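Local coordinates for vinylacetyl-CoA Delta-isomerase (Nitrosopumilus maritimus SCM1, PDB 6VJR), which probably dehydrates 4-hydroxybutyryl-CoA and isomerises vinylacetyl-CoA, using FAD and a [4Fe-4S] cluster, at residues V19-E24 with Y226-Q231; V30-I35 with R236-G241; D242-N247 with I424-E429. All coordinates share one frame; numbering follows the deposited sequence.

From the N terminus the chain passes through 19-24 and 30-35, then runs some 190 residues before 226-231 returns to pair with the first segment, closing contact 1 as a parallel strand pair. A few residues on, 236-241 packs on 30-35 to close contact 2, so the two contacts cross rather than nest. Contact 3 follows in series: 242-247, directly after 241, is met by helix 418-432 from the C-terminal family region. Contacts 1 and 2 touch through Leu21, Phe22 and Tyr228; contacts 2 and 3 share a sodium ion and the Arg236-Glu429 salt bridge.

Contact 1. Residues V19-E24 with Y226-Q231; sequences VYLFGE and YIYGRQ
The Phe22 ring turns its edge toward the face of the Arg230 guanidinium, the two planes standing 79° apart. CE1 of Phe22 sits over the centre of that guanidinium, 3.6 Å from Arg230 CZ, and NE of Arg230 lies in the plane of the ring, so the meeting is edge-to-face rather than a cation-pi stack on the aromatic face. Leu21 serves two rings at once: its CD1 lies over one face of Phe22 near the rim, while CD2 lies over a face of Tyr228. The same CD1 also packs on Tyr228 CB at 3.8 Å. Strands 19-21 and 224-228 run parallel in a mixed sheet of the N-terminal family region. In the usual parallel pattern, N and O of Tyr20 bracket Ile227: Tyr20 N donates to Tyr226 O (2.8 Å, 173°) and Tyr20 O accepts from Tyr228 N (2.9 Å, 175°), both bonds nearly straight. Val19 and Tyr226 share one face of the sheet, where Val19 CG2 comes to 4.1 Å from Tyr226 CB; Tyr20 and Ile227 share the other, packed against Asp396 and Pro392 of the second subunit. A type I' turn from Leu21 to Glu24 leads into strand 24-25 and places Phe22 beside Arg230. That guanidinium forms salt bridges to Asp234 through NE and to Glu239 and Asp244 of the second subunit through NH1.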
loop_
_atom_site.group_PDB
_atom_site.type_symbol
_atom_site.label_atom_id
_atom_site.label_comp_id
_atom_site.label_asym_id
_atom_site.label_seq_id
_atom_site.Cartn_x
_atom_site.Cartn_y
_atom_site.Cartn_z
ATOM N N VAL A 19 -20.941 29.816 25.514
ATOM C CA VAL A 19 -19.993 29.317 24.522
ATOM C C VAL A 19 -18.731 30.163 24.545
ATOM O O VAL A 19 -18.788 31.362 24.289
ATOM C CB VAL A 19 -20.577 29.309 23.099
ATOM C CG1 VAL A 19 -19.565 28.851 22.063
ATOM C CG2 VAL A 19 -21.850 28.505 23.012
ATOM N N TYR A 20 -17.601 29.518 24.808
ATOM C CA TYR A 20 -16.317 30.206 24.750
ATOM C C TYR A 20 -15.613 29.891 23.435
ATOM O O TYR A 20 -15.466 28.722 23.102
ATOM C CB TYR A 20 -15.424 29.800 25.919
ATOM C CG TYR A 20 -15.915 30.387 27.226
ATOM C CD1 TYR A 20 -15.816 31.744 27.489
ATOM C CD2 TYR A 20 -16.500 29.588 28.178
ATOM C CE1 TYR A 20 -16.289 32.295 28.664
ATOM C CE2 TYR A 20 -16.933 30.125 29.370
ATOM C CZ TYR A 20 -16.840 31.484 29.620
ATOM O OH TYR A 20 -17.344 32.070 30.760
ATOM N N LEU A 21 -15.188 30.952 22.719
ATOM C CA LEU A 21 -14.375 30.818 21.514
ATOM C C LEU A 21 -13.362 31.948 21.504
ATOM O O LEU A 21 -13.737 33.115 21.534
ATOM C CB LEU A 21 -15.292 30.858 20.288
ATOM C CG LEU A 21 -14.609 30.916 18.917
ATOM C CD1 LEU A 21 -13.581 29.829 18.715
ATOM C CD2 LEU A 21 -15.688 30.816 17.875
ATOM N N PHE A 22 -12.063 31.591 21.483
ATOM C CA PHE A 22 -10.991 32.563 21.491
ATOM C C PHE A 22 -11.084 33.496 22.694
ATOM O O PHE A 22 -10.735 34.693 22.602
ATOM C CB PHE A 22 -10.968 33.384 20.197
ATOM C CG PHE A 22 -10.718 32.574 18.947
ATOM C CD1 PHE A 22 -9.675 31.652 18.875
ATOM C CD2 PHE A 22 -11.499 32.787 17.816
ATOM C CE1 PHE A 22 -9.449 30.943 17.706
ATOM C CE2 PHE A 22 -11.301 32.040 16.656
ATOM C CZ PHE A 22 -10.281 31.096 16.627
ATOM N N GLY A 23 -11.460 32.914 23.841
ATOM C CA GLY A 23 -11.458 33.624 25.105
ATOM C C GLY A 23 -12.596 34.634 25.255
ATOM O O GLY A 23 -12.500 35.512 26.112
ATOM N N GLU A 24 -13.641 34.518 24.428
ATOM C CA GLU A 24 -14.773 35.414 24.507
ATOM C C GLU A 24 -16.046 34.576 24.523
ATOM O O GLU A 24 -16.076 33.509 23.921
ATOM C CB GLU A 24 -14.795 36.333 23.295
ATOM C CG GLU A 24 -13.568 37.216 23.173
ATOM C CD GLU A 24 -13.504 38.409 24.102
ATOM O OE1 GLU A 24 -12.430 39.037 24.086
ATOM O OE2 GLU A 24 -14.483 38.689 24.852
ATOM N N TYR A 226 -19.803 25.298 26.952
ATOM C CA TYR A 226 -19.230 24.824 25.691
ATOM C C TYR A 226 -17.939 25.573 25.420
ATOM O O TYR A 226 -17.917 26.810 25.490
ATOM C CB TYR A 226 -20.174 25.048 24.502
ATOM C CG TYR A 226 -21.515 24.364 24.623
ATOM C CD1 TYR A 226 -22.572 25.009 25.245
ATOM C CD2 TYR A 226 -21.735 23.086 24.139
ATOM C CE1 TYR A 226 -23.823 24.413 25.356
ATOM C CE2 TYR A 226 -22.980 22.483 24.240
ATOM C CZ TYR A 226 -24.028 23.141 24.855
ATOM O OH TYR A 226 -25.228 22.482 24.931
ATOM N N ILE A 227 -16.867 24.818 25.112
ATOM C CA ILE A 227 -15.598 25.415 24.742
ATOM C C ILE A 227 -15.268 24.969 23.316
ATOM O O ILE A 227 -15.058 23.798 23.075
ATOM C CB ILE A 227 -14.482 25.113 25.741
ATOM C CG1 ILE A 227 -14.879 25.446 27.190
ATOM C CG2 ILE A 227 -13.247 25.898 25.313
ATOM C CD1 ILE A 227 -13.858 25.041 28.218
ATOM N N TYR A 228 -15.312 25.921 22.391
ATOM C CA TYR A 228 -15.250 25.621 20.970
ATOM C C TYR A 228 -13.872 25.068 20.598
ATOM O O TYR A 228 -12.869 25.551 21.072
ATOM C CB TYR A 228 -15.537 26.900 20.181
ATOM C CG TYR A 228 -16.289 26.695 18.873
ATOM C CD1 TYR A 228 -17.683 26.679 18.859
ATOM C CD2 TYR A 228 -15.634 26.533 17.664
ATOM C CE1 TYR A 228 -18.392 26.435 17.711
ATOM C CE2 TYR A 228 -16.350 26.319 16.492
ATOM C CZ TYR A 228 -17.727 26.297 16.522
ATOM O OH TYR A 228 -18.436 26.084 15.379
ATOM N N GLY A 229 -13.827 24.106 19.674
ATOM C CA GLY A 229 -12.562 23.637 19.141
ATOM C C GLY A 229 -12.060 24.486 17.971
ATOM O O GLY A 229 -12.800 24.897 17.108
ATOM N N ARG A 230 -10.741 24.682 17.908
ATOM C CA ARG A 230 -10.132 25.280 16.735
ATOM C C ARG A 230 -10.172 24.282 15.587
ATOM O O ARG A 230 -10.340 23.087 15.798
ATOM C CB ARG A 230 -8.682 25.662 16.994
ATOM C CG ARG A 230 -8.493 26.838 17.931
ATOM C CD ARG A 230 -7.178 27.526 17.701
ATOM N NE ARG A 230 -7.229 28.323 16.471
ATOM C CZ ARG A 230 -6.524 29.430 16.278
ATOM N NH1 ARG A 230 -5.566 29.796 17.138
ATOM N NH2 ARG A 230 -6.706 30.124 15.166
ATOM N N GLN A 231 -9.988 24.775 14.378
ATOM C CA GLN A 231 -9.809 23.947 13.207
ATOM C C GLN A 231 -8.663 24.565 12.395
ATOM O O GLN A 231 -8.473 25.797 12.447
ATOM C CB GLN A 231 -11.054 23.870 12.330
ATOM C CG GLN A 231 -12.247 23.256 13.036
ATOM C CD GLN A 231 -13.413 23.020 12.106
ATOM O OE1 GLN A 231 -13.634 23.780 11.161
ATOM N NE2 GLN A 231 -14.142 21.936 12.337
#

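Contact 2. Residues V30-I35 with R236-G241; sequences VDHPMI and RSMEEG. With NA (sodium ion), chain K; NA (sodium ion), chain L.
With CG anti to the backbone N (chi1 -169°), the His32 side chain reaches forward along its own segment, bringing ND1 to the N-H of Met34. Met238 comes from the other segment: CG anti to the carbonyl carbon (chi1 -62°) and an extended chi2 carry its sulfur to the imidazole edge, while chi3 turns only the CE methyl, which also lies near His32 CE1. SD is 3.9 Å from His32 CE1, a Met-aromatic contact without stacking. Because ND1 accepts from Met34 N at 3.0 Å, almost in the ring plane, the imidazole is fixed in rotation and is probably neutral, with its proton on NE2. Pro33 CG meets Met238 CG at 4.3 Å, and Met34 CB lies near Met238 SD. In the conformer described, OG of Ser237 stands between its own N and carbonyl carbon (chi1 65°), 3.2 Å from Met34 CA, and hydrogen-bonds to Asp234 O; Ser237 CB rests 3.4 Å from Pro33 O.

The polar link between the segments is indirect. Water 1 donates to Pro33 O at 2.8 Å. The same water is a ligand of the chain L sodium, to which Ser237 O coordinates at 2.4 Å. Water 3 joins this ion to the chain K sodium, where the loop 236-241 offers carbonyls of Arg236, Glu239 and Gly241; Asp245 and water 2 complete the site. The contact joins the loop between strand 24-25 and helix 36-51 to the loop between strands 224-228 and 254-259, and Met34 packs on Leu21 of strand 19-21 and Tyr228 of strand 224-228.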
loop_
_atom_site.group_PDB
_atom_site.type_symbol
_atom_site.label_atom_id
_atom_site.label_comp_id
_atom_site.label_asym_id
_atom_site.label_seq_id
_atom_site.Cartn_x
_atom_site.Cartn_y
_atom_site.Cartn_z
ATOM N N VAL A 30 -25.274 32.077 15.658
ATOM C CA VAL A 30 -25.819 32.106 14.301
ATOM C C VAL A 30 -25.164 33.225 13.501
ATOM O O VAL A 30 -25.113 33.164 12.276
ATOM C CB VAL A 30 -27.351 32.292 14.301
ATOM C CG1 VAL A 30 -27.921 32.427 12.896
ATOM C CG2 VAL A 30 -28.055 31.158 14.995
ATOM N N ASP A 31 -24.742 34.287 14.197
ATOM C CA ASP A 31 -24.155 35.438 13.542
ATOM C C ASP A 31 -22.629 35.433 13.578
ATOM O O ASP A 31 -22.009 36.400 13.137
ATOM C CB ASP A 31 -24.699 36.681 14.210
ATOM C CG ASP A 31 -26.171 36.958 13.956
ATOM O OD1 ASP A 31 -26.710 36.444 12.963
ATOM O OD2 ASP A 31 -26.755 37.672 14.784
ATOM N N HIS A 32 -22.013 34.390 14.116
ATOM C CA HIS A 32 -20.560 34.359 14.198
ATOM C C HIS A 32 -20.036 33.720 12.920
ATOM O O HIS A 32 -20.375 32.576 12.615
ATOM C CB HIS A 32 -20.083 33.585 15.417
ATOM C CG HIS A 32 -18.628 33.732 15.706
ATOM N ND1 HIS A 32 -17.630 33.369 14.844
ATOM C CD2 HIS A 32 -18.045 34.270 16.791
ATOM C CE1 HIS A 32 -16.465 33.647 15.427
ATOM N NE2 HIS A 32 -16.704 34.195 16.622
ATOM N N PRO A 33 -19.176 34.401 12.133
ATOM C CA PRO A 33 -18.738 33.847 10.853
ATOM C C PRO A 33 -17.965 32.531 10.915
ATOM O O PRO A 33 -17.903 31.803 9.933
ATOM C CB PRO A 33 -17.825 34.909 10.258
ATOM C CG PRO A 33 -17.740 36.019 11.247
ATOM C CD PRO A 33 -18.630 35.736 12.414
ATOM N N MET A 34 -17.391 32.190 12.067
ATOM C CA MET A 34 -16.696 30.920 12.169
ATOM C C MET A 34 -17.664 29.765 12.377
ATOM O O MET A 34 -17.350 28.621 12.017
ATOM C CB MET A 34 -15.666 30.944 13.299
ATOM C CG MET A 34 -14.796 29.721 13.359
ATOM S SD MET A 34 -13.398 29.916 14.467
ATOM C CE MET A 34 -13.246 28.256 15.172
ATOM N N ILE A 35 -18.839 30.073 12.915
ATOM C CA ILE A 35 -19.820 29.075 13.314
ATOM C C ILE A 35 -20.908 28.930 12.250
ATOM O O ILE A 35 -21.443 27.835 12.037
ATOM C CB ILE A 35 -20.394 29.425 14.690
ATOM C CG1 ILE A 35 -19.279 29.597 15.740
ATOM C CG2 ILE A 35 -21.455 28.408 15.129
ATOM C CD1 ILE A 35 -19.791 29.972 17.123
ATOM N N ARG A 236 -9.944 31.885 8.644
ATOM C CA ARG A 236 -10.208 32.428 7.330
ATOM C C ARG A 236 -11.676 32.818 7.203
ATOM O O ARG A 236 -12.031 33.722 6.418
ATOM C CB ARG A 236 -9.840 31.445 6.227
ATOM C CG ARG A 236 -8.331 31.258 6.163
ATOM C CD ARG A 236 -7.923 30.486 4.971
ATOM N NE ARG A 236 -6.498 30.152 4.923
ATOM C CZ ARG A 236 -5.901 29.531 3.932
ATOM N NH1 ARG A 236 -6.568 29.234 2.856
ATOM N NH2 ARG A 236 -4.599 29.196 3.995
ATOM N N SER A 237 -12.527 32.074 7.901
ATOM C CA SER A 237 -13.953 32.339 7.908
ATOM C C SER A 237 -14.258 33.763 8.372
ATOM O O SER A 237 -15.261 34.323 7.958
ATOM C CB SER A 237 -14.683 31.346 8.788
ATOM O OG SER A 237 -14.299 31.494 10.151
ATOM N N MET A 238 -13.441 34.287 9.287
ATOM C CA MET A 238 -13.638 35.577 9.914
ATOM C C MET A 238 -13.017 36.717 9.109
ATOM O O MET A 238 -13.203 37.874 9.475
ATOM C CB MET A 238 -13.055 35.555 11.331
ATOM C CG MET A 238 -13.774 34.531 12.186
ATOM S SD MET A 238 -12.955 34.057 13.715
ATOM C CE MET A 238 -12.917 35.620 14.601
ATOM N N GLU A 239 -12.240 36.386 8.076
ATOM C CA GLU A 239 -11.653 37.376 7.190
ATOM C C GLU A 239 -12.681 37.743 6.126
ATOM O O GLU A 239 -13.465 36.903 5.709
ATOM C CB GLU A 239 -10.433 36.852 6.425
ATOM C CG GLU A 239 -9.307 36.251 7.265
ATOM C CD GLU A 239 -8.329 35.410 6.426
ATOM O OE1 GLU A 239 -7.395 34.824 7.067
ATOM O OE2 GLU A 239 -8.494 35.334 5.137
ATOM N N GLU A 240 -12.656 38.999 5.697
ATOM C CA GLU A 240 -13.456 39.422 4.569
ATOM C C GLU A 240 -12.940 38.675 3.349
ATOM O O GLU A 240 -11.743 38.362 3.215
ATOM C CB GLU A 240 -13.386 40.930 4.315
ATOM C CG GLU A 240 -13.894 41.726 5.505
ATOM C CD GLU A 240 -15.342 42.171 5.394
ATOM O OE1 GLU A 240 -16.204 41.297 5.152
ATOM O OE2 GLU A 240 -15.596 43.397 5.532
ATOM N N GLY A 241 -13.882 38.342 2.500
ATOM C CA GLY A 241 -13.624 37.602 1.286
ATOM C C GLY A 241 -13.914 36.127 1.523
ATOM O O GLY A 241 -13.674 35.602 2.612
HETATM NA NA NA K . -13.029 34.573 4.491
HETATM NA NA NA L . -17.073 34.603 6.410
HETATM O O HOH W 1 -18.209 32.548 7.285
HETATM O O HOH W 2 -10.787 35.321 3.585
HETATM O O HOH W 3 -15.313 34.122 4.779
HETATM O O HOH W 4 -18.781 34.348 4.440
HETATM O O HOH W 5 -18.673 35.712 7.000
#

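Contact 3. Residues D242-N247 with I424-E429. With NA (sodium ion), chain K.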
loop_
_atom_site.group_PDB
_atom_site.type_symbol
_atom_site.label_atom_id
_atom_site.label_comp_id
_atom_site.label_asym_id
_atom_site.label_seq_id
_atom_site.Cartn_x
_atom_site.Cartn_y
_atom_site.Cartn_z
ATOM N N ASP A 242 -14.380 35.450 0.475
ATOM C CA ASP A 242 -14.794 34.068 0.591
ATOM C C ASP A 242 -13.903 33.092 -0.186
ATOM O O ASP A 242 -14.039 31.894 0.005
ATOM C CB ASP A 242 -16.240 33.940 0.140
ATOM C CG ASP A 242 -17.266 34.562 1.084
ATOM O OD1 ASP A 242 -16.921 34.835 2.283
ATOM O OD2 ASP A 242 -18.412 34.759 0.623
ATOM N N ILE A 243 -13.015 33.558 -1.062
ATOM C CA ILE A 243 -12.227 32.645 -1.868
ATOM C C ILE A 243 -11.286 31.798 -1.011
ATOM O O ILE A 243 -11.244 30.593 -1.197
ATOM C CB ILE A 243 -11.509 33.387 -2.994
ATOM C CG1 ILE A 243 -12.490 33.994 -3.998
ATOM C CG2 ILE A 243 -10.480 32.491 -3.661
ATOM C CD1 ILE A 243 -11.822 34.767 -5.116
ATOM N N ASP A 244 -10.572 32.411 -0.062
ATOM C CA ASP A 244 -9.536 31.681 0.661
ATOM C C ASP A 244 -10.121 30.611 1.584
ATOM O O ASP A 244 -9.439 29.673 1.959
ATOM C CB ASP A 244 -8.581 32.633 1.362
ATOM C CG ASP A 244 -7.792 33.528 0.423
ATOM O OD1 ASP A 244 -7.773 33.196 -0.775
ATOM O OD2 ASP A 244 -7.224 34.554 0.895
ATOM N N ASP A 245 -11.411 30.700 1.914
ATOM C CA ASP A 245 -12.092 29.681 2.686
ATOM C C ASP A 245 -12.225 28.328 1.957
ATOM O O ASP A 245 -12.425 27.275 2.611
ATOM C CB ASP A 245 -13.532 30.078 3.032
ATOM C CG ASP A 245 -13.795 31.429 3.702
ATOM O OD1 ASP A 245 -12.998 32.363 3.545
ATOM O OD2 ASP A 245 -14.808 31.561 4.412
ATOM N N GLY A 246 -12.237 28.355 0.613
ATOM C CA GLY A 246 -12.368 27.166 -0.224
ATOM C C GLY A 246 -13.814 26.739 -0.379
ATOM O O GLY A 246 -14.358 26.753 -1.485
ATOM N N ASN A 247 -14.412 26.311 0.733
ATOM C CA ASN A 247 -15.839 26.083 0.841
ATOM C C ASN A 247 -16.370 27.091 1.849
ATOM O O ASN A 247 -16.281 26.902 3.070
ATOM C CB ASN A 247 -16.063 24.661 1.316
ATOM C CG ASN A 247 -17.509 24.252 1.453
ATOM O OD1 ASN A 247 -18.428 25.089 1.508
ATOM N ND2 ASN A 247 -17.708 22.936 1.485
ATOM N N ILE A 424 -10.926 26.854 -7.193
ATOM C CA ILE A 424 -10.885 25.399 -7.138
ATOM C C ILE A 424 -9.644 24.950 -6.342
ATOM O O ILE A 424 -9.710 24.005 -5.564
ATOM C CB ILE A 424 -11.011 24.718 -8.511
ATOM C CG1 ILE A 424 -11.548 23.299 -8.317
ATOM C CG2 ILE A 424 -9.707 24.752 -9.298
ATOM C CD1 ILE A 424 -13.032 23.263 -8.000
ATOM N N LEU A 425 -8.513 25.639 -6.490
ATOM C CA LEU A 425 -7.337 25.342 -5.683
ATOM C C LEU A 425 -7.609 25.503 -4.186
ATOM O O LEU A 425 -7.219 24.645 -3.382
ATOM C CB LEU A 425 -6.141 26.183 -6.131
ATOM C CG LEU A 425 -5.557 25.850 -7.511
ATOM C CD1 LEU A 425 -4.730 26.982 -8.027
ATOM C CD2 LEU A 425 -4.712 24.599 -7.407
ATOM N N ARG A 426 -8.299 26.586 -3.824
ATOM C CA ARG A 426 -8.683 26.804 -2.418
ATOM C C ARG A 426 -9.593 25.682 -1.910
ATOM O O ARG A 426 -9.507 25.292 -0.761
ATOM C CB ARG A 426 -9.315 28.183 -2.202
ATOM C CG ARG A 426 -8.264 29.291 -2.308
ATOM C CD ARG A 426 -7.255 29.209 -1.184
ATOM N NE ARG A 426 -6.497 30.452 -1.125
ATOM C CZ ARG A 426 -5.163 30.519 -0.892
ATOM N NH1 ARG A 426 -4.549 29.474 -0.389
ATOM N NH2 ARG A 426 -4.521 31.662 -1.085
ATOM N N LEU A 427 -10.525 25.192 -2.750
ATOM C CA LEU A 427 -11.366 24.077 -2.356
ATOM C C LEU A 427 -10.519 22.848 -1.999
ATOM O O LEU A 427 -10.742 22.194 -0.953
ATOM C CB LEU A 427 -12.482 23.791 -3.345
ATOM C CG LEU A 427 -13.427 22.665 -2.940
ATOM C CD1 LEU A 427 -14.181 22.963 -1.658
ATOM C CD2 LEU A 427 -14.378 22.371 -4.075
ATOM N N ILE A 428 -9.551 22.530 -2.864
ATOM C CA ILE A 428 -8.656 21.392 -2.612
ATOM C C ILE A 428 -7.866 21.606 -1.321
ATOM O O ILE A 428 -7.783 20.696 -0.497
ATOM C CB ILE A 428 -7.759 21.098 -3.824
ATOM C CG1 ILE A 428 -8.603 20.714 -5.028
ATOM C CG2 ILE A 428 -6.786 19.978 -3.480
ATOM C CD1 ILE A 428 -7.838 20.625 -6.343
ATOM N N GLU A 429 -7.310 22.803 -1.126
ATOM C CA GLU A 429 -6.604 23.116 0.113
ATOM C C GLU A 429 -7.506 22.916 1.338
ATOM O O GLU A 429 -7.132 22.316 2.335
ATOM C CB GLU A 429 -6.059 24.542 0.040
ATOM C CG GLU A 429 -5.178 24.930 1.218
ATOM C CD GLU A 429 -4.974 26.444 1.447
ATOM O OE1 GLU A 429 -5.791 27.250 0.923
ATOM O OE2 GLU A 429 -4.000 26.846 2.141
HETATM NA NA NA K . -13.029 34.573 4.491
HETATM O O HOH W 3 -15.313 34.122 4.779
HETATM O O HOH W 6 -8.840 26.865 1.695
HETATM O O HOH W 2 -10.787 35.321 3.585
#
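Arg426 lies alongside Asp244, and its NE donates to Asp244 OD1 at 3.0 Å (157°) in a salt bridge. NE meets OD1 from above the carboxylate plane, and the two flat groups are nearly perpendicular. A bend at chi2 (-66°) brings the guanidinium round so that NH1 can also reach Glu429 OE1, 2.9 Å away and one helical turn along; the one arginine thus draws two acidic groups into a salt-bridge network. Its aliphatic stem is used as well, Arg426 CB pressing on Ile243 O at 3.2 Å.

Backbone meets backbone at Gly246, whose CA is 3.9 Å from Leu427 CA and makes a CA-H...O contact with Arg426 O at 3.5 Å. The approach leaves no space for a beta carbon, and the positive phi of this residue itself favours glycine. Gly246 closes a type I beta turn that begins at Ile243, held by Gly246 N to Ile243 O at 3.0 Å, and the turn sits against the flank of helix 418-432, in the C-terminal region that belongs to the acyl-CoA dehydrogenase clan. Beyond it, Asn247 CB packs on Leu427 CD1 at 3.9 Å. Water 6 lies between Asp244 O and Arg426 O.

A second shell fixes the charged groups. Asp244 OD2 takes the backbone N of Glu394 and a salt bridge from Arg230 of the second subunit, Arg426 NH2 donates to Leu391 O, and Glu429 OE1 also meets Arg236. On the far side of the turn, Asp245 OD1 binds the chain K sodium at 2.4 Å, while its OD2 and Asp242 OD1 each accept a proton of water 3, itself a ligand of that ion.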